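PDB 3NRF: ApaG protein from Pseudomonas aeruginosa, which is of unknown function but is probably an exported, all-beta protein of the DUF4354 family, in the MPT63-MPB63 clan. Local coordinates for residues Leu50-Ala55 / Ala84-Glu89. Residues are numbered along the deposited sequence; the frame is centred on the assembly and turned at random. Where two conformers were deposited one is given.
Sequences LVAQSA and AIFASE
Ala52 and Phe86 mark the closest backbone approach, their CA atoms 6.9 Å apart, where strands 50-53 and 84-88 run in roughly the same direction at 49° with axes 8.0 Å apart. No hydrogen bond joins the two segments; the Phe86 ring packs on side-chain and backbone atoms of residues 50-52. Its chi1 of -56° sets CG beside the backbone N and anti to the carbonyl carbon. Ala52 sits over the centre of one ring face: its CB stands 3.6 Å from the ring centroid and 13° off the normal, a CH-pi contact that uses the methyl group alone. The far part of the ring meets backbone. Phe86 CE2 comes 3.5 Å from Ala52 N and 3.6 Å from Leu50 O, the carbonyl oxygen lying at the ring edge near its plane. Leu50 approaches the ring through its CB, 4.2 Å from Phe86 CZ, while its CD1 reaches Ala84 CB more loosely at 4.5 Å. CB of Leu50, Ala52, Ala84 and Phe86 all point toward the opposing segment, and all four residues are buried. Leu62, from the intervening strand 59-65, packs on both Ala84 and Phe86, and Val93 also touches Phe86. Ala52 shares a backbone hydrogen bond with Phe60, and Ala84 with Phe31. Strand 59-65 lies between these two strands in the antiparallel sheet, which explains their like direction; the contact is apolar core packing between next-but-one strands of a curved, twisted sheet, consistent with the immunoglobulin-like beta-sandwich of the MPT63 relatives.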
loop_
_atom_site.group_PDB
_atom_site.type_symbol
_atom_site.label_atom_id
_atom_site.label_comp_id
_atom_site.label_asym_id
_atom_site.label_seq_id
_atom_site.Cartn_x
_atom_site.Cartn_y
_atom_site.Cartn_z
ATOM N N LEU B 50 -3.755 24.185 5.388
ATOM C CA LEU B 50 -3.808 22.767 5.681
ATOM C C LEU B 50 -2.432 22.268 6.134
ATOM O O LEU B 50 -1.370 22.592 5.542
ATOM C CB LEU B 50 -4.267 21.960 4.451
ATOM C CG LEU B 50 -5.721 22.169 4.076
ATOM C CD1 LEU B 50 -5.994 21.516 2.680
ATOM C CD2 LEU B 50 -6.674 21.657 5.120
ATOM N N VAL B 51 -2.481 21.500 7.207
ATOM C CA VAL B 51 -1.286 20.837 7.712
ATOM C C VAL B 51 -1.526 19.372 7.973
ATOM O O VAL B 51 -2.586 18.978 8.412
ATOM C CB VAL B 51 -0.735 21.511 8.973
ATOM C CG1 VAL B 51 -0.242 22.873 8.619
ATOM C CG2 VAL B 51 -1.777 21.564 10.065
ATOM N N ALA B 52 -0.529 18.570 7.652
ATOM C CA ALA B 52 -0.562 17.142 7.937
ATOM C C ALA B 52 0.268 16.937 9.184
ATOM O O ALA B 52 1.309 17.586 9.354
ATOM C CB ALA B 52 -0.041 16.309 6.746
ATOM N N GLN B 53 -0.111 15.973 10.015
ATOM C CA GLN B 53 0.526 15.785 11.290
ATOM C C GLN B 53 0.598 14.298 11.647
ATOM O O GLN B 53 -0.325 13.531 11.310
ATOM C CB GLN B 53 -0.311 16.532 12.325
ATOM C CG GLN B 53 0.370 16.746 13.647
ATOM C CD GLN B 53 -0.490 17.534 14.623
ATOM O OE1 GLN B 53 -1.708 17.368 14.681
ATOM N NE2 GLN B 53 0.149 18.415 15.368
ATOM N N SER B 54 1.656 13.920 12.349
ATOM C CA SER B 54 1.737 12.577 12.880
ATOM C C SER B 54 1.247 12.584 14.332
ATOM O O SER B 54 0.981 13.634 14.961
ATOM C CB SER B 54 3.199 12.121 12.850
ATOM O OG SER B 54 3.974 12.843 13.752
ATOM N N ALA B 55 1.106 11.388 14.875
ATOM C CA ALA B 55 0.734 11.188 16.275
ATOM C C ALA B 55 1.638 11.908 17.269
ATOM O O ALA B 55 1.178 12.403 18.318
ATOM C CB ALA B 55 0.746 9.691 16.581
ATOM N N ALA B 84 -4.151 17.462 -1.930
ATOM C CA ALA B 84 -3.128 18.219 -1.214
ATOM C C ALA B 84 -1.949 17.287 -1.025
ATOM O O ALA B 84 -2.142 16.092 -0.680
ATOM C CB ALA B 84 -3.661 18.683 0.139
ATOM N N ILE B 85 -0.738 17.754 -1.286
ATOM C CA ILE B 85 0.435 16.892 -1.168
ATOM C C ILE B 85 1.420 17.481 -0.163
ATOM O O ILE B 85 1.820 18.649 -0.318
ATOM C CB ILE B 85 1.167 16.681 -2.536
ATOM C CG1 ILE B 85 0.240 16.065 -3.561
ATOM C CG2 ILE B 85 2.342 15.785 -2.361
ATOM C CD1 ILE B 85 0.922 15.859 -4.942
ATOM N N PHE B 86 1.787 16.695 0.834
ATOM C CA PHE B 86 2.692 17.074 1.893
ATOM C C PHE B 86 4.021 16.392 1.742
ATOM O O PHE B 86 4.126 15.334 1.101
ATOM C CB PHE B 86 2.083 16.811 3.286
ATOM C CG PHE B 86 0.745 17.491 3.506
ATOM C CD1 PHE B 86 -0.427 16.870 3.097
ATOM C CD2 PHE B 86 0.653 18.776 4.076
ATOM C CE1 PHE B 86 -1.654 17.468 3.265
ATOM C CE2 PHE B 86 -0.595 19.376 4.237
ATOM C CZ PHE B 86 -1.744 18.709 3.840
ATOM N N ALA B 87 5.034 16.935 2.399
ATOM C CA ALA B 87 6.416 16.451 2.230
ATOM C C ALA B 87 7.245 16.409 3.501
ATOM O O ALA B 87 6.987 17.111 4.483
ATOM C CB ALA B 87 7.152 17.380 1.215
ATOM N N SER B 88 8.229 15.538 3.469
ATOM C CA SER B 88 9.285 15.431 4.479
ATOM C C SER B 88 10.565 15.026 3.779
ATOM O O SER B 88 10.507 14.422 2.709
ATOM C CB SER B 88 8.967 14.431 5.576
ATOM O OG SER B 88 8.739 13.119 5.087
ATOM N N GLU B 89 11.722 15.333 4.366
ATOM C CA GLU B 89 12.982 14.955 3.709
ATOM C C GLU B 89 13.200 13.470 3.765
ATOM O O GLU B 89 13.750 12.893 2.804
ATOM C CB GLU B 89 14.178 15.595 4.406
ATOM C CG GLU B 89 14.081 17.094 4.353
ATOM C CD GLU B 89 13.452 17.709 5.607
ATOM O OE1 GLU B 89 12.528 17.128 6.230
ATOM O OE2 GLU B 89 13.947 18.800 6.030
#